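Local coordinates for protein chaperone CupB2 (Pseudomonas aeruginosa, PDB 3Q48) that probably acts as a periplasmic chaperone that assists the folding and assembly of fimbrial subunits, at residues L159-L164 against V175-P180; S189-V194 against S227-V232. All coordinates share one frame; numbering follows the deposited sequence.

Both contacts pair antiparallel strands in the C-terminal immunoglobulin-like domain, and they follow in series along the chain: contact 1 closes before contact 2 opens. Contact 1 belongs to the three-stranded sheet 160-163, 175-179, 210-214. Contact 2 is the middle pair of the four-stranded sheet 197-206, 185-194, 227-233, 239-245. Strand 175-179 leads directly into strand 185-194, so the chain passes from one sheet to the other. The centres lie about 12 Å apart and the inward faces touch. Trp-161 CG packs at 3.6 Å from Val-228 CG1, and Val-175 CG1 at 4.0 Å from Leu-192 CD1. These contacts are evidence of a shared hydrophobic core inside a two-sheet sandwich.

Contact 1. Residues L159-L164 against V175-P180; sequences LQWKFL and VQVNNP
Strands 160-163 and 175-179 run antiparallel, 158° between their directions and 4.6 Å between their axes, with Gln-160 facing Asn-178 and Lys-162 facing Gln-176 as hydrogen-bonded pairs. Each of these pairs exchanges two backbone bonds, the shortest of the four from Gln-176 N to Lys-162 O at 2.7 Å. Trp-161 and Val-177 form the non-hydrogen-bonded pair between them, and here the packing is close. Val-177 CB stands 3.5 Å from the centroid of the six-membered ring of Trp-161, 8° off its normal, a CH-pi contact. Val-177 CG2, anti to the backbone N, reaches the same face nearer the rim and touches Trp-161 CE2 at 3.5 Å. Leu-159 CB meets Val-177 CG2 as well, at 3.6 Å, while Val-175 CG2 lies near the plane of the indole, at its edge. On the other face of the sheet, Gln-160 NE2 gives a weak hydrogen bond to Asn-178 OD1 at 3.4 Å, their amide planes 31° apart. Lys-162 and Gln-176 lie side by side, and Gln-176 NE2 is hydrogen-bonded to Glu-213 OE2 of strand 210-214. The hairpin turns Trp-161, Val-175 and Val-177 inward and the polar residues outward, as in one sheet of an immunoglobulin-like sandwich.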
loop_
_atom_site.group_PDB
_atom_site.type_symbol
_atom_site.label_atom_id
_atom_site.label_comp_id
_atom_site.label_asym_id
_atom_site.label_seq_id
_atom_site.Cartn_x
_atom_site.Cartn_y
_atom_site.Cartn_z
ATOM N N LEU A 159 -12.012 8.977 -9.551
ATOM C CA LEU A 159 -11.012 8.848 -10.594
ATOM C C LEU A 159 -11.688 9.128 -11.922
ATOM O O LEU A 159 -12.839 8.767 -12.111
ATOM C CB LEU A 159 -10.427 7.436 -10.559
ATOM C CG LEU A 159 -9.823 7.146 -9.201
ATOM C CD1 LEU A 159 -9.350 5.705 -9.156
ATOM C CD2 LEU A 159 -8.662 8.099 -8.925
ATOM N N GLN A 160 -11.019 9.814 -12.821
ATOM C CA GLN A 160 -11.618 9.977 -14.135
ATOM C C GLN A 160 -10.750 9.315 -15.166
ATOM O O GLN A 160 -9.530 9.213 -15.002
ATOM C CB GLN A 160 -11.972 11.440 -14.436
ATOM C CG GLN A 160 -10.934 12.493 -14.082
ATOM C CD GLN A 160 -11.583 13.676 -13.359
ATOM O OE1 GLN A 160 -12.768 13.583 -12.997
ATOM N NE2 GLN A 160 -10.824 14.770 -13.123
ATOM N N TRP A 161 -11.359 8.780 -16.195
ATOM C CA TRP A 161 -10.567 7.941 -17.095
ATOM C C TRP A 161 -10.605 8.465 -18.509
ATOM O O TRP A 161 -11.552 9.106 -18.903
ATOM C CB TRP A 161 -11.028 6.463 -17.022
ATOM C CG TRP A 161 -10.923 5.911 -15.623
ATOM C CD1 TRP A 161 -11.708 6.231 -14.541
ATOM C CD2 TRP A 161 -9.948 4.970 -15.149
ATOM N NE1 TRP A 161 -11.294 5.520 -13.438
ATOM C CE2 TRP A 161 -10.211 4.749 -13.780
ATOM C CE3 TRP A 161 -8.867 4.312 -15.751
ATOM C CZ2 TRP A 161 -9.438 3.896 -12.996
ATOM C CZ3 TRP A 161 -8.093 3.446 -14.971
ATOM C CH2 TRP A 161 -8.391 3.247 -13.602
ATOM N N LYS A 162 -9.556 8.203 -19.268
ATOM C CA LYS A 162 -9.541 8.596 -20.674
ATOM C C LYS A 162 -8.540 7.789 -21.510
ATOM O O LYS A 162 -7.541 7.223 -20.984
ATOM C CB LYS A 162 -9.246 10.095 -20.814
ATOM C CG LYS A 162 -7.777 10.457 -20.756
ATOM C CD LYS A 162 -7.558 11.873 -21.270
ATOM C CE LYS A 162 -6.168 12.327 -20.817
ATOM N NZ LYS A 162 -5.331 13.029 -21.872
ATOM N N PHE A 163 -8.821 7.758 -22.817
ATOM C CA PHE A 163 -7.895 7.206 -23.796
ATOM C C PHE A 163 -6.797 8.205 -24.114
ATOM O O PHE A 163 -7.015 9.436 -24.107
ATOM C CB PHE A 163 -8.615 6.876 -25.093
ATOM C CG PHE A 163 -9.516 5.665 -25.021
ATOM C CD1 PHE A 163 -8.976 4.381 -25.002
ATOM C CD2 PHE A 163 -10.916 5.815 -25.039
ATOM C CE1 PHE A 163 -9.817 3.251 -24.960
ATOM C CE2 PHE A 163 -11.759 4.709 -25.014
ATOM C CZ PHE A 163 -11.209 3.419 -24.965
ATOM N N LEU A 164 -5.605 7.662 -24.363
ATOM C CA LEU A 164 -4.501 8.391 -25.034
ATOM C C LEU A 164 -4.222 7.688 -26.368
ATOM O O LEU A 164 -3.699 8.295 -27.310
ATOM C CB LEU A 164 -3.235 8.390 -24.174
ATOM C CG LEU A 164 -2.804 9.585 -23.311
ATOM C CD1 LEU A 164 -3.902 10.054 -22.362
ATOM C CD2 LEU A 164 -1.547 9.194 -22.544
ATOM N N VAL A 175 -4.392 4.122 -21.873
ATOM C CA VAL A 175 -5.451 4.795 -21.104
ATOM C C VAL A 175 -4.882 5.412 -19.845
ATOM O O VAL A 175 -3.840 4.975 -19.320
ATOM C CB VAL A 175 -6.706 3.886 -20.711
ATOM C CG1 VAL A 175 -7.051 2.864 -21.802
ATOM C CG2 VAL A 175 -6.525 3.209 -19.355
ATOM N N GLN A 176 -5.586 6.410 -19.344
ATOM C CA GLN A 176 -5.059 7.184 -18.244
ATOM C C GLN A 176 -6.137 7.354 -17.199
ATOM O O GLN A 176 -7.309 7.535 -17.524
ATOM C CB GLN A 176 -4.537 8.541 -18.745
ATOM C CG GLN A 176 -4.073 9.440 -17.645
ATOM C CD GLN A 176 -3.496 10.762 -18.150
ATOM O OE1 GLN A 176 -4.228 11.623 -18.646
ATOM N NE2 GLN A 176 -2.178 10.945 -17.974
ATOM N N VAL A 177 -5.732 7.244 -15.939
ATOM C CA VAL A 177 -6.591 7.628 -14.826
ATOM C C VAL A 177 -6.054 8.897 -14.205
ATOM O O VAL A 177 -4.840 9.061 -14.075
ATOM C CB VAL A 177 -6.667 6.520 -13.784
ATOM C CG1 VAL A 177 -5.304 6.246 -13.193
ATOM C CG2 VAL A 177 -7.664 6.887 -12.733
ATOM N N ASN A 178 -6.953 9.809 -13.841
ATOM C CA ASN A 178 -6.558 10.985 -13.057
ATOM C C ASN A 178 -7.132 10.888 -11.665
ATOM O O ASN A 178 -8.330 10.732 -11.498
ATOM C CB ASN A 178 -6.943 12.321 -13.713
ATOM C CG ASN A 178 -6.590 13.567 -12.819
ATOM O OD1 ASN A 178 -7.481 14.378 -12.533
ATOM N ND2 ASN A 178 -5.310 13.713 -12.393
ATOM N N ASN A 179 -6.237 10.960 -10.686
ATOM C CA ASN A 179 -6.586 10.934 -9.277
ATOM C C ASN A 179 -6.515 12.351 -8.699
ATOM O O ASN A 179 -5.444 12.811 -8.251
ATOM C CB ASN A 179 -5.662 10.013 -8.483
ATOM C CG ASN A 179 -6.059 9.917 -6.993
ATOM O OD1 ASN A 179 -7.171 10.339 -6.583
ATOM N ND2 ASN A 179 -5.167 9.322 -6.191
ATOM N N PRO A 180 -7.679 13.002 -8.668
ATOM C CA PRO A 180 -7.858 14.346 -8.230
ATOM C C PRO A 180 -8.184 14.370 -6.707
ATOM O O PRO A 180 -8.849 15.295 -6.238
ATOM C CB PRO A 180 -9.056 14.804 -9.093
ATOM C CG PRO A 180 -9.936 13.547 -9.103
ATOM C CD PRO A 180 -8.974 12.367 -9.026
#

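Contact 2. Residues S189-V194 against S227-V232; sequences SVELIV and SVRYEV
The guanidinium of Arg-229 carries the delta methyl of Ile-193 over one face: CD1 sits 3.6 Å above the plane, offset toward the rim, and its nearest atom there is NE. The two are diagonal neighbours, since Ile-193 pairs with Ser-227. Ile-193 CD1 gets there on an extended end (chi2 -170°), and a bend at chi3 (-64°) turns Arg-229 NE toward it. NE also forms a salt bridge with Asp-243, which probably helps hold the plane beneath the methyl. The ring of Tyr-230, on the opposite face of the sheet, has Val-232 CG1 in plane at its edge and meets the rings of Trp-161 and His-242 with planes inclined; its OH is hydrogen-bonded to Ala-156 O.

The strand axes are 4.7 Å apart with 161° between their directions, and the hydrogen-bonded pairs Ser-189/Glu-231, Glu-191/Arg-229 and Ile-193/Ser-227 establish the antiparallel register. The strands form the centre of the four-stranded sheet in the C-terminal immunoglobulin-like domain of a PapD-type chaperone, between strands 197-206 and 239-245. Arg-229 N to Glu-191 O is a short, nearly straight bond of 2.7 Å, whereas the return bond from Glu-191 N to Arg-229 O is bent.

Arg-229 O has a second donor, water 1, at 3.1 Å, and that water is also hydrogen-bonded to Ser-189 OG at 2.7 Å. Water 2 donates to both Glu-191 OE1 and Glu-231 OE2, each at 3.1 Å. Glu-191 OE1 and Glu-231 OE2 are 6.1 Å apart, and the shared water probably eases the repulsion of like charges; Glu-231 also has a salt bridge to Arg-239. On the buried face, Val-190 CG1 diagonally meets Val-228 CG2 at 4.0 Å, and Leu-192 CD2, directly across, comes to that same methyl.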
loop_
_atom_site.group_PDB
_atom_site.type_symbol
_atom_site.label_atom_id
_atom_site.label_comp_id
_atom_site.label_asym_id
_atom_site.label_seq_id
_atom_site.Cartn_x
_atom_site.Cartn_y
_atom_site.Cartn_z
ATOM N N SER A 189 -6.742 -4.718 -9.900
ATOM C CA SER A 189 -6.934 -5.051 -11.319
ATOM C C SER A 189 -7.608 -3.919 -11.984
ATOM O O SER A 189 -8.385 -3.218 -11.346
ATOM C CB SER A 189 -7.791 -6.318 -11.509
ATOM O OG SER A 189 -9.116 -6.118 -11.053
ATOM N N VAL A 190 -7.296 -3.734 -13.265
ATOM C CA VAL A 190 -7.899 -2.718 -14.106
ATOM C C VAL A 190 -8.158 -3.410 -15.415
ATOM O O VAL A 190 -7.323 -4.147 -15.898
ATOM C CB VAL A 190 -6.909 -1.552 -14.332
ATOM C CG1 VAL A 190 -7.452 -0.482 -15.358
ATOM C CG2 VAL A 190 -6.571 -0.935 -13.001
ATOM N N GLU A 191 -9.324 -3.186 -15.994
ATOM C CA GLU A 191 -9.743 -3.928 -17.168
ATOM C C GLU A 191 -10.525 -3.003 -18.041
ATOM O O GLU A 191 -11.324 -2.199 -17.526
ATOM C CB GLU A 191 -10.656 -5.122 -16.796
ATOM C CG GLU A 191 -10.139 -6.004 -15.691
ATOM C CD GLU A 191 -11.044 -7.174 -15.366
ATOM O OE1 GLU A 191 -12.266 -7.009 -15.232
ATOM O OE2 GLU A 191 -10.519 -8.284 -15.226
ATOM N N LEU A 192 -10.292 -3.146 -19.350
ATOM C CA LEU A 192 -11.121 -2.586 -20.421
ATOM C C LEU A 192 -12.159 -3.628 -20.791
ATOM O O LEU A 192 -11.824 -4.807 -20.906
ATOM C CB LEU A 192 -10.276 -2.238 -21.670
ATOM C CG LEU A 192 -9.166 -1.190 -21.471
ATOM C CD1 LEU A 192 -8.654 -0.637 -22.803
ATOM C CD2 LEU A 192 -9.662 -0.035 -20.567
ATOM N N ILE A 193 -13.410 -3.185 -21.000
ATOM C CA ILE A 193 -14.536 -4.076 -21.322
ATOM C C ILE A 193 -15.297 -3.541 -22.525
ATOM O O ILE A 193 -15.596 -2.352 -22.592
ATOM C CB ILE A 193 -15.469 -4.243 -20.077
ATOM C CG1 ILE A 193 -14.705 -4.944 -18.943
ATOM C CG2 ILE A 193 -16.711 -5.030 -20.402
ATOM C CD1 ILE A 193 -15.542 -5.357 -17.829
ATOM N N VAL A 194 -15.581 -4.403 -23.495
ATOM C CA VAL A 194 -16.368 -4.020 -24.664
ATOM C C VAL A 194 -17.268 -5.154 -25.001
ATOM O O VAL A 194 -16.769 -6.182 -25.444
ATOM C CB VAL A 194 -15.514 -3.759 -25.931
ATOM C CG1 VAL A 194 -16.393 -3.122 -27.008
ATOM C CG2 VAL A 194 -14.334 -2.839 -25.617
ATOM N N SER A 227 -15.537 0.587 -21.616
ATOM C CA SER A 227 -15.834 0.996 -20.269
ATOM C C SER A 227 -14.591 0.574 -19.509
ATOM O O SER A 227 -13.862 -0.297 -19.967
ATOM C CB SER A 227 -17.023 0.179 -19.805
ATOM O OG SER A 227 -17.414 0.566 -18.507
ATOM N N VAL A 228 -14.308 1.158 -18.362
ATOM C CA VAL A 228 -13.225 0.624 -17.545
ATOM C C VAL A 228 -13.793 -0.049 -16.280
ATOM O O VAL A 228 -14.692 0.509 -15.648
ATOM C CB VAL A 228 -12.114 1.708 -17.213
ATOM C CG1 VAL A 228 -12.647 2.828 -16.328
ATOM C CG2 VAL A 228 -10.933 1.060 -16.510
ATOM N N ARG A 229 -13.260 -1.208 -15.882
ATOM C CA ARG A 229 -13.698 -1.845 -14.614
ATOM C C ARG A 229 -12.494 -2.014 -13.746
ATOM O O ARG A 229 -11.473 -2.580 -14.191
ATOM C CB ARG A 229 -14.309 -3.219 -14.867
ATOM C CG ARG A 229 -14.603 -4.044 -13.603
ATOM C CD ARG A 229 -15.471 -5.271 -13.953
ATOM N NE ARG A 229 -16.784 -4.873 -14.440
ATOM C CZ ARG A 229 -17.752 -5.703 -14.821
ATOM N NH1 ARG A 229 -17.573 -7.021 -14.780
ATOM N NH2 ARG A 229 -18.909 -5.198 -15.264
ATOM N N TYR A 230 -12.576 -1.527 -12.510
ATOM C CA TYR A 230 -11.421 -1.598 -11.683
ATOM C C TYR A 230 -11.726 -1.938 -10.238
ATOM O O TYR A 230 -12.797 -1.576 -9.715
ATOM C CB TYR A 230 -10.615 -0.297 -11.803
ATOM C CG TYR A 230 -11.339 0.995 -11.450
ATOM C CD1 TYR A 230 -11.348 1.458 -10.147
ATOM C CD2 TYR A 230 -12.000 1.763 -12.434
ATOM C CE1 TYR A 230 -11.987 2.672 -9.804
ATOM C CE2 TYR A 230 -12.665 2.965 -12.106
ATOM C CZ TYR A 230 -12.642 3.409 -10.778
ATOM O OH TYR A 230 -13.268 4.577 -10.381
ATOM N N GLU A 231 -10.775 -2.616 -9.579
ATOM C CA GLU A 231 -10.951 -3.048 -8.214
ATOM C C GLU A 231 -9.885 -2.412 -7.394
ATOM O O GLU A 231 -8.711 -2.458 -7.769
ATOM C CB GLU A 231 -10.794 -4.565 -8.066
ATOM C CG GLU A 231 -11.868 -5.375 -8.770
ATOM C CD GLU A 231 -11.836 -6.879 -8.467
ATOM O OE1 GLU A 231 -11.106 -7.321 -7.549
ATOM O OE2 GLU A 231 -12.558 -7.632 -9.145
ATOM N N VAL A 232 -10.264 -1.884 -6.235
ATOM C CA VAL A 232 -9.324 -1.218 -5.422
ATOM C C VAL A 232 -9.240 -1.845 -4.049
ATOM O O VAL A 232 -10.223 -2.353 -3.564
ATOM C CB VAL A 232 -9.696 0.276 -5.340
ATOM C CG1 VAL A 232 -9.638 0.898 -6.770
ATOM C CG2 VAL A 232 -11.037 0.426 -4.794
HETATM O O HOH W 1 -11.039 -5.352 -12.786
HETATM O O HOH W 2 -12.840 -7.137 -12.164
#